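PDB 1LFP: probable transcriptional regulatory protein aq_1575 from Aquifex aeolicus, which probably binds DNA and regulates transcription as a member of the TACO1 family. Local coordinates for residues Glu54-Lys58 against Ala59-Trp63; Ile66-Ala69 against Ile70-Gly73; Asn107-Thr110 against Ser111-Arg114; Val183-Asn186 against Leu187-Leu190. All coordinates share one frame; numbering follows the deposited sequence.

Interaction 1 of 4, residues Glu54-Lys58 against Ala59-Trp63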
loop_
_atom_site.group_PDB
_atom_site.type_symbol
_atom_site.label_atom_id
_atom_site.label_comp_id
_atom_site.label_asym_id
_atom_site.label_seq_id
_atom_site.Cartn_x
_atom_site.Cartn_y
_atom_site.Cartn_z
ATOM N N GLU A 54 4.951 -1.649 -14.868
ATOM C CA GLU A 54 6.074 -0.743 -14.705
ATOM C C GLU A 54 6.810 -0.892 -13.369
ATOM O O GLU A 54 8.031 -0.824 -13.308
ATOM C CB GLU A 54 5.555 0.684 -14.879
ATOM C CG GLU A 54 6.527 1.774 -14.555
ATOM C CD GLU A 54 5.813 3.108 -14.371
ATOM O OE1 GLU A 54 5.086 3.527 -15.300
ATOM O OE2 GLU A 54 5.975 3.727 -13.298
ATOM N N GLN A 55 6.049 -1.082 -12.300
ATOM C CA GLN A 55 6.592 -1.228 -10.965
ATOM C C GLN A 55 7.320 -2.541 -10.826
ATOM O O GLN A 55 8.295 -2.668 -10.083
ATOM C CB GLN A 55 5.460 -1.160 -9.943
ATOM C CG GLN A 55 5.556 0.037 -9.014
ATOM C CD GLN A 55 5.737 -0.374 -7.565
ATOM O OE1 GLN A 55 6.837 -0.733 -7.141
ATOM N NE2 GLN A 55 4.650 -0.344 -6.803
ATOM N N ALA A 56 6.814 -3.534 -11.535
ATOM C CA ALA A 56 7.418 -4.844 -11.505
ATOM C C ALA A 56 8.742 -4.756 -12.221
ATOM O O ALA A 56 9.712 -5.348 -11.800
ATOM C CB ALA A 56 6.516 -5.845 -12.205
ATOM N N LYS A 57 8.781 -4.024 -13.334
ATOM C CA LYS A 57 10.017 -3.920 -14.077
ATOM C C LYS A 57 11.034 -3.157 -13.254
ATOM O O LYS A 57 12.206 -3.484 -13.246
ATOM C CB LYS A 57 9.772 -3.222 -15.415
ATOM C CG LYS A 57 9.128 -4.118 -16.443
ATOM C CD LYS A 57 8.974 -3.417 -17.784
ATOM C CE LYS A 57 8.612 -4.409 -18.880
ATOM N NZ LYS A 57 7.380 -5.173 -18.565
ATOM N N LYS A 58 10.566 -2.149 -12.541
ATOM C CA LYS A 58 11.458 -1.332 -11.743
ATOM C C LYS A 58 12.085 -2.061 -10.589
ATOM O O LYS A 58 13.194 -1.709 -10.159
ATOM C CB LYS A 58 10.716 -0.095 -11.235
ATOM C CG LYS A 58 11.571 1.153 -11.277
ATOM C CD LYS A 58 12.066 1.422 -12.704
ATOM C CE LYS A 58 10.909 1.627 -13.695
ATOM N NZ LYS A 58 10.134 2.883 -13.440
ATOM N N ALA A 59 11.409 -3.108 -10.119
ATOM C CA ALA A 59 11.878 -3.903 -8.995
ATOM C C ALA A 59 12.722 -5.093 -9.433
ATOM O O ALA A 59 13.087 -5.943 -8.622
ATOM C CB ALA A 59 10.683 -4.374 -8.178
ATOM N N ASN A 60 12.998 -5.158 -10.734
ATOM C CA ASN A 60 13.808 -6.200 -11.299
ATOM C C ASN A 60 13.127 -7.558 -11.283
ATOM O O ASN A 60 13.788 -8.573 -11.162
ATOM C CB ASN A 60 15.158 -6.261 -10.566
ATOM C CG ASN A 60 16.080 -5.103 -10.939
ATOM O OD1 ASN A 60 17.019 -4.777 -10.205
ATOM N ND2 ASN A 60 15.826 -4.491 -12.100
HETATM N N MSE A 61 11.805 -7.579 -11.393
HETATM C CA MSE A 61 11.109 -8.876 -11.425
HETATM C C MSE A 61 11.253 -9.357 -12.871
HETATM O O MSE A 61 11.059 -8.591 -13.831
HETATM C CB MSE A 61 9.632 -8.738 -11.054
HETATM C CG MSE A 61 8.979 -10.088 -10.648
HETATM SE SE MSE A 61 7.298 -9.948 -9.943
HETATM C CE MSE A 61 6.639 -9.850 -11.515
ATOM N N PRO A 62 11.628 -10.621 -13.043
ATOM C CA PRO A 62 11.814 -11.223 -14.378
ATOM C C PRO A 62 10.603 -10.940 -15.250
ATOM O O PRO A 62 9.476 -11.051 -14.810
ATOM C CB PRO A 62 11.997 -12.710 -14.074
ATOM C CG PRO A 62 12.680 -12.692 -12.687
ATOM C CD PRO A 62 11.898 -11.585 -11.958
ATOM N N TRP A 63 10.836 -10.544 -16.485
ATOM C CA TRP A 63 9.703 -10.238 -17.336
ATOM C C TRP A 63 8.827 -11.457 -17.548
ATOM O O TRP A 63 7.645 -11.331 -17.800
ATOM C CB TRP A 63 10.202 -9.698 -18.676
ATOM C CG TRP A 63 10.984 -8.411 -18.536
ATOM C CD1 TRP A 63 11.334 -7.756 -17.373
ATOM C CD2 TRP A 63 11.501 -7.629 -19.610
ATOM N NE1 TRP A 63 12.038 -6.606 -17.681
ATOM C CE2 TRP A 63 12.157 -6.510 -19.045
ATOM C CE3 TRP A 63 11.473 -7.767 -21.003
ATOM C CZ2 TRP A 63 12.787 -5.529 -19.836
ATOM C CZ3 TRP A 63 12.100 -6.784 -21.797
ATOM C CH2 TRP A 63 12.747 -5.684 -21.202
HETATM O O HOH W 1 12.661 -6.270 -14.479
HETATM O O HOH W 2 12.709 -4.599 -16.249
#
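The butylammonium chain of K57 reaches across to the indole of W63 and lies over one face of it. The two side chains meet at about a right angle. K57 starts with CG anti to its carbonyl carbon (chi1 -77°), runs out nearly straight, then turns at the last bond (chi4 56°). The straight run carries CE over the five-membered ring, and the final bend puts NZ above it too, with CE 4.2 Å and NZ 4.8 Å from its centroid and NZ almost exactly on the ring normal: a CH-pi contact and a cation-pi contact together. At the indole edge, in the ring plane, W63 NE1 donates 2.6 Å to a water, which in turn donates to K57 O. A second water donates to both K57 O and M61 O, so one carbonyl of the last helical turn is tied to the tryptophan through solvent.

The backbone between them is a Schellman motif. N60, with positive phi, is its C-prime residue; M61 N bonds A56 O at 3.1 Å, nearly along the C=O axis, and N60 N reaches K57 O at 3.1 Å from above the carbonyl plane. Beneath the turn, selenomethionine M61 brings CE to 4.1 Å from A56 CB, beside F25 and I29 of helix 21-39. The chemistry implies a helix end where A56 O is met by an amide and K57 O by an amide and two waters, with a lysine charge probably stabilised by the indole face.

Interaction 2 of 4, residues Ile66-Ala69 against Ile70-Gly73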
loop_
_atom_site.group_PDB
_atom_site.type_symbol
_atom_site.label_atom_id
_atom_site.label_comp_id
_atom_site.label_asym_id
_atom_site.label_seq_id
_atom_site.Cartn_x
_atom_site.Cartn_y
_atom_site.Cartn_z
ATOM N N ILE A 66 6.110 -11.414 -15.102
ATOM C CA ILE A 66 5.111 -10.421 -15.346
ATOM C C ILE A 66 4.112 -11.020 -16.368
ATOM O O ILE A 66 2.900 -10.947 -16.206
ATOM C CB ILE A 66 5.753 -9.167 -15.918
ATOM C CG1 ILE A 66 6.808 -8.627 -14.949
ATOM C CG2 ILE A 66 4.681 -8.120 -16.180
ATOM C CD1 ILE A 66 7.470 -7.326 -15.460
ATOM N N GLU A 67 4.642 -11.628 -17.419
ATOM C CA GLU A 67 3.766 -12.220 -18.442
ATOM C C GLU A 67 2.871 -13.320 -17.859
ATOM O O GLU A 67 1.662 -13.396 -18.133
ATOM C CB GLU A 67 4.638 -12.792 -19.557
ATOM C CG GLU A 67 3.901 -13.499 -20.660
ATOM C CD GLU A 67 4.865 -14.055 -21.686
ATOM O OE1 GLU A 67 5.518 -13.241 -22.380
ATOM O OE2 GLU A 67 4.989 -15.298 -21.776
ATOM N N ARG A 68 3.476 -14.179 -17.056
ATOM C CA ARG A 68 2.769 -15.283 -16.431
ATOM C C ARG A 68 1.601 -14.767 -15.586
ATOM O O ARG A 68 0.493 -15.306 -15.631
ATOM C CB ARG A 68 3.750 -16.089 -15.587
ATOM C CG ARG A 68 3.184 -17.340 -14.966
ATOM C CD ARG A 68 4.195 -18.497 -15.093
ATOM N NE ARG A 68 5.556 -18.081 -14.753
ATOM C CZ ARG A 68 6.672 -18.651 -15.202
ATOM N NH1 ARG A 68 6.635 -19.688 -16.029
ATOM N NH2 ARG A 68 7.843 -18.166 -14.835
ATOM N N ALA A 69 1.851 -13.676 -14.852
ATOM C CA ALA A 69 0.839 -13.070 -13.993
ATOM C C ALA A 69 -0.335 -12.560 -14.814
ATOM O O ALA A 69 -1.476 -12.707 -14.395
ATOM C CB ALA A 69 1.461 -11.889 -13.171
ATOM N N ILE A 70 -0.071 -11.917 -15.945
ATOM C CA ILE A 70 -1.180 -11.433 -16.774
ATOM C C ILE A 70 -2.028 -12.590 -17.304
ATOM O O ILE A 70 -3.260 -12.498 -17.348
ATOM C CB ILE A 70 -0.679 -10.632 -17.957
ATOM C CG1 ILE A 70 0.174 -9.475 -17.453
ATOM C CG2 ILE A 70 -1.885 -10.136 -18.793
ATOM C CD1 ILE A 70 0.956 -8.800 -18.495
ATOM N N LYS A 71 -1.390 -13.683 -17.712
ATOM C CA LYS A 71 -2.187 -14.799 -18.209
ATOM C C LYS A 71 -3.019 -15.411 -17.099
ATOM O O LYS A 71 -4.120 -15.900 -17.334
ATOM C CB LYS A 71 -1.309 -15.853 -18.904
ATOM C CG LYS A 71 -0.061 -16.290 -18.185
ATOM C CD LYS A 71 0.924 -16.886 -19.204
ATOM C CE LYS A 71 2.014 -17.781 -18.583
ATOM N NZ LYS A 71 1.562 -19.160 -18.200
ATOM N N LYS A 72 -2.512 -15.377 -15.874
ATOM C CA LYS A 72 -3.286 -15.927 -14.794
ATOM C C LYS A 72 -4.511 -15.075 -14.453
ATOM O O LYS A 72 -5.588 -15.606 -14.163
ATOM C CB LYS A 72 -2.410 -16.157 -13.576
ATOM C CG LYS A 72 -2.033 -17.626 -13.418
ATOM C CD LYS A 72 -1.527 -18.244 -14.734
ATOM C CE LYS A 72 -2.657 -18.771 -15.634
ATOM N NZ LYS A 72 -2.185 -19.073 -17.020
ATOM N N GLY A 73 -4.371 -13.757 -14.524
ATOM C CA GLY A 73 -5.512 -12.919 -14.215
ATOM C C GLY A 73 -6.579 -12.893 -15.304
ATOM O O GLY A 73 -7.737 -12.625 -15.012
#
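A69 O accepts G73 N at 3.1 Å, one of the i to i+4 bonds of the alpha helix 63-74 in the TACO1/YebC N-terminal domain. I70 N to I66 O and K71 N to E67 O repeat the pattern three and two residues earlier.

On the outer side, K71 and R68 run side by side and point the same way. The modelled K71 CG comes too close to R68 O, which leaves the start of the lysine chain doubtful. Further out, K71 CE lies 3.8 Å from R68 CG. The aliphatic parts touch while the charges stay apart, with R68 NE and K71 NZ separated by 5.4 Å.

The other side of the helix is apolar. I66 and I70 stand one turn apart, and both pack on I32 of helix 21-39 and I53 of helix 47-58; A69 joins them on I32. I70 has CG1 anti to its carbonyl carbon (chi1 -57°), which lays the branch back along the helix: CG1 is 3.3 Å from I66 O, and CD1 extends to 4.4 Å from I66 CG2.

Interaction 3 of 4, residues Asn107-Thr110 against Ser111-Arg114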
loop_
_atom_site.group_PDB
_atom_site.type_symbol
_atom_site.label_atom_id
_atom_site.label_comp_id
_atom_site.label_asym_id
_atom_site.label_seq_id
_atom_site.Cartn_x
_atom_site.Cartn_y
_atom_site.Cartn_z
ATOM N N ASN A 107 -11.960 -16.933 3.440
ATOM C CA ASN A 107 -12.128 -17.511 4.776
ATOM C C ASN A 107 -10.772 -17.732 5.445
ATOM O O ASN A 107 -10.594 -17.473 6.642
ATOM C CB ASN A 107 -12.898 -18.836 4.669
ATOM C CG ASN A 107 -13.097 -19.522 6.009
ATOM O OD1 ASN A 107 -13.584 -18.923 6.977
ATOM N ND2 ASN A 107 -12.730 -20.801 6.069
ATOM N N ARG A 108 -9.819 -18.198 4.649
ATOM C CA ARG A 108 -8.473 -18.485 5.117
ATOM C C ARG A 108 -7.805 -17.194 5.583
ATOM O O ARG A 108 -7.327 -17.099 6.715
ATOM C CB ARG A 108 -7.667 -19.113 3.979
ATOM C CG ARG A 108 -6.722 -20.197 4.441
ATOM C CD ARG A 108 -5.282 -19.897 4.086
ATOM N NE ARG A 108 -5.065 -19.611 2.671
ATOM C CZ ARG A 108 -5.207 -18.408 2.119
ATOM N NH1 ARG A 108 -5.578 -17.387 2.862
ATOM N NH2 ARG A 108 -4.951 -18.213 0.835
ATOM N N THR A 109 -7.799 -16.216 4.694
ATOM C CA THR A 109 -7.213 -14.914 4.993
ATOM C C THR A 109 -7.874 -14.253 6.202
ATOM O O THR A 109 -7.197 -13.695 7.073
ATOM C CB THR A 109 -7.329 -13.992 3.803
ATOM O OG1 THR A 109 -6.735 -14.624 2.668
ATOM C CG2 THR A 109 -6.577 -12.691 4.049
ATOM N N THR A 110 -9.194 -14.326 6.283
ATOM C CA THR A 110 -9.886 -13.717 7.407
ATOM C C THR A 110 -9.414 -14.282 8.722
ATOM O O THR A 110 -9.179 -13.555 9.700
ATOM C CB THR A 110 -11.418 -13.902 7.288
ATOM O OG1 THR A 110 -11.861 -13.239 6.104
ATOM C CG2 THR A 110 -12.132 -13.303 8.498
ATOM N N SER A 111 -9.245 -15.594 8.758
ATOM C CA SER A 111 -8.774 -16.209 9.978
ATOM C C SER A 111 -7.321 -15.802 10.281
ATOM O O SER A 111 -6.966 -15.526 11.417
ATOM C CB SER A 111 -8.934 -17.721 9.877
ATOM O OG SER A 111 -8.387 -18.377 11.006
ATOM N N GLU A 112 -6.480 -15.730 9.266
ATOM C CA GLU A 112 -5.096 -15.332 9.519
ATOM C C GLU A 112 -5.082 -13.914 10.088
ATOM O O GLU A 112 -4.335 -13.597 11.032
ATOM C CB GLU A 112 -4.297 -15.335 8.213
ATOM C CG GLU A 112 -4.404 -16.611 7.384
ATOM C CD GLU A 112 -3.781 -16.464 5.997
ATOM O OE1 GLU A 112 -2.638 -15.997 5.904
ATOM O OE2 GLU A 112 -4.432 -16.831 4.996
ATOM N N VAL A 113 -5.925 -13.063 9.528
ATOM C CA VAL A 113 -5.954 -11.660 9.949
ATOM C C VAL A 113 -6.539 -11.530 11.338
ATOM O O VAL A 113 -5.986 -10.812 12.189
ATOM C CB VAL A 113 -6.712 -10.807 8.931
ATOM C CG1 VAL A 113 -6.965 -9.428 9.503
ATOM C CG2 VAL A 113 -5.893 -10.687 7.651
ATOM N N ARG A 114 -7.615 -12.272 11.597
ATOM C CA ARG A 114 -8.233 -12.263 12.899
ATOM C C ARG A 114 -7.197 -12.706 13.917
ATOM O O ARG A 114 -7.062 -12.062 14.926
ATOM C CB ARG A 114 -9.444 -13.196 12.969
ATOM C CG ARG A 114 -10.265 -13.027 14.265
ATOM C CD ARG A 114 -11.556 -13.858 14.239
ATOM N NE ARG A 114 -12.418 -13.519 13.101
ATOM C CZ ARG A 114 -13.222 -12.456 13.041
ATOM N NH1 ARG A 114 -13.298 -11.603 14.061
ATOM N NH2 ARG A 114 -13.947 -12.238 11.946
#
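R108 and E112, one turn apart on helix 106-119, carry the ionic part of this contact. R108 NH1 and E112 OE2 form a salt bridge, modelled at 2.5 Å with an N-H angle of 115°, too short and too bent for its exact geometry to be trusted. The arginine bends at chi2 and chi3, folding its chain back beside the carboxylate; guanidinium and carboxylate planes stand 78° apart, with one nitrogen facing one oxygen and not a flat two-pronged pairing. R108 also bridges to D230 through NH1 and to D104 through NH2, and the guanidinium probably offsets the closeness of the like-charged E112 OE2 and D230 OD2.

Among the hydroxyls, T109 OG1 bonds T103 OG1 and D230 OD2, while T110 OG1 turns back to R106 O and also meets Y87 OH. Both threonines hold OG1 anti to the carbonyl carbon, and this leaves each methyl leaning toward the following turn.

Those methyls make the apolar and mixed contacts. T109 CG2 lies 4.2 Å from V113 CG2, and T110 CG2 lies 4.0 Å from R114 NH2, its side chain alongside the arginine.

The backbone bonds include V113 N to T109 O and R114 N to T110 O, each 2.8 Å. Altogether this is the i to i+4 pattern of an amphipathic alpha helix, here with an arginine-glutamate salt bridge near its N-terminal end.

Interaction 4 of 4, residues Val183-Asn186 against Leu187-Leu190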
loop_
_atom_site.group_PDB
_atom_site.type_symbol
_atom_site.label_atom_id
_atom_site.label_comp_id
_atom_site.label_asym_id
_atom_site.label_seq_id
_atom_site.Cartn_x
_atom_site.Cartn_y
_atom_site.Cartn_z
ATOM N N VAL A 183 -2.133 12.536 -12.359
ATOM C CA VAL A 183 -1.115 13.235 -11.583
ATOM C C VAL A 183 0.262 12.569 -11.763
ATOM O O VAL A 183 1.270 13.239 -11.938
ATOM C CB VAL A 183 -1.521 13.265 -10.096
ATOM C CG1 VAL A 183 -0.354 13.692 -9.219
ATOM C CG2 VAL A 183 -2.689 14.230 -9.942
ATOM N N LYS A 184 0.288 11.240 -11.742
ATOM C CA LYS A 184 1.512 10.495 -11.909
ATOM C C LYS A 184 2.167 10.919 -13.222
ATOM O O LYS A 184 3.364 11.236 -13.265
ATOM C CB LYS A 184 1.216 8.989 -11.986
ATOM C CG LYS A 184 2.437 8.121 -12.316
ATOM C CD LYS A 184 2.003 6.641 -12.307
ATOM C CE LYS A 184 3.154 5.719 -12.603
ATOM N NZ LYS A 184 3.458 5.622 -14.053
ATOM N N GLU A 185 1.351 10.926 -14.277
ATOM C CA GLU A 185 1.808 11.291 -15.630
ATOM C C GLU A 185 2.391 12.705 -15.658
ATOM O O GLU A 185 3.486 12.950 -16.181
ATOM C CB GLU A 185 0.629 11.204 -16.597
ATOM C CG GLU A 185 1.035 11.110 -18.044
ATOM C CD GLU A 185 0.752 9.738 -18.631
ATOM O OE1 GLU A 185 -0.444 9.389 -18.786
ATOM O OE2 GLU A 185 1.723 9.009 -18.927
ATOM N N ASN A 186 1.664 13.643 -15.069
ATOM C CA ASN A 186 2.128 15.027 -15.039
ATOM C C ASN A 186 3.400 15.217 -14.238
ATOM O O ASN A 186 4.209 16.101 -14.541
ATOM C CB ASN A 186 1.010 15.917 -14.507
ATOM C CG ASN A 186 -0.085 16.139 -15.535
ATOM O OD1 ASN A 186 -1.207 16.501 -15.193
ATOM N ND2 ASN A 186 0.245 15.935 -16.809
ATOM N N LEU A 187 3.575 14.408 -13.191
ATOM C CA LEU A 187 4.782 14.490 -12.381
ATOM C C LEU A 187 5.963 13.884 -13.157
ATOM O O LEU A 187 7.064 14.406 -13.126
ATOM C CB LEU A 187 4.635 13.703 -11.065
ATOM C CG LEU A 187 3.762 14.405 -10.013
ATOM C CD1 LEU A 187 3.442 13.404 -8.870
ATOM C CD2 LEU A 187 4.495 15.705 -9.476
ATOM N N GLU A 188 5.757 12.774 -13.838
ATOM C CA GLU A 188 6.911 12.231 -14.557
ATOM C C GLU A 188 7.267 13.160 -15.723
ATOM O O GLU A 188 8.436 13.282 -16.064
ATOM C CB GLU A 188 6.674 10.783 -15.021
ATOM C CG GLU A 188 5.314 10.421 -15.541
ATOM C CD GLU A 188 5.007 8.927 -15.372
ATOM O OE1 GLU A 188 4.155 8.402 -16.115
ATOM O OE2 GLU A 188 5.604 8.269 -14.494
ATOM N N LYS A 189 6.259 13.805 -16.314
ATOM C CA LYS A 189 6.456 14.743 -17.429
ATOM C C LYS A 189 7.270 15.966 -16.985
ATOM O O LYS A 189 7.766 16.721 -17.830
ATOM C CB LYS A 189 5.094 15.169 -17.972
ATOM C CG LYS A 189 5.127 15.969 -19.248
ATOM C CD LYS A 189 4.188 15.365 -20.271
ATOM C CE LYS A 189 2.769 15.199 -19.718
ATOM N NZ LYS A 189 1.826 14.622 -20.730
ATOM N N LEU A 190 7.396 16.157 -15.669
ATOM C CA LEU A 190 8.190 17.238 -15.081
ATOM C C LEU A 190 9.495 16.711 -14.502
ATOM O O LEU A 190 10.189 17.419 -13.776
ATOM C CB LEU A 190 7.428 17.961 -13.973
ATOM C CG LEU A 190 6.055 18.435 -14.402
ATOM C CD1 LEU A 190 5.449 19.230 -13.239
ATOM C CD2 LEU A 190 6.122 19.265 -15.668
#
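K184 and E188 approach one another at a slant, one turn apart on helix 180-188, and their charged ends meet in a long, weak salt bridge of 3.4 Å between K184 NZ and E188 OE2. The lysine is stretched out until its last bond turns (chi4 -80°). The glutamate starts differently: its CG is wedged between backbone N and carbonyl carbon (chi1 39°), which brings CG in over the preceding turn, 3.1 Å from K184 O and 3.2 Å from E185 O. The stronger partner of K184 NZ is E54 on helix 47-58, so the ammonium is shared between two carboxylates.

E185 also slants across E188, with carboxylate planes 58° apart and E185 OE2 3.8 Å from E188 OE1. That proximity of like charges is probably eased by the lysine beside E188.

Two other pairs run alongside each other. V183 and L187 point the same way, with CG1 of the valine 3.8 Å from CD1 of the leucine; N186 and K189 do likewise, N186 ND2 lying 3.9 Å from K189 CE. Along the backbone, E188 N bonds K184 O and K189 N bonds E185 O, both at 2.9 Å.

The apolar side faces inward: V183 and L187 pack on V159 of helix 149-159 and I140 of strand 134-143, and reach T175 and I173 respectively on strand 170-175.

Along the chain the four contacts follow in numerical order without overlap. Interactions 1 and 2 have centres 13 Å apart and share the N-terminal helices: the turn ending helix 47-58 leads straight into helix 63-74, and I66 packs against A56, K57 and M61. Interaction 4 belongs to helix 180-188, which packs against the four-stranded antiparallel sheet; its centre is 20 Å from that of interaction 1. Interaction 3, on helix 106-119, is about 27 Å from interaction 4 at the nearest atoms and across the chain's centre from it. The 2.9 Å salt bridge from E54 OE1 to K184 NZ thus probably helps tie the N-terminal helices to helix 180-188, while interaction 3 touches none of the others.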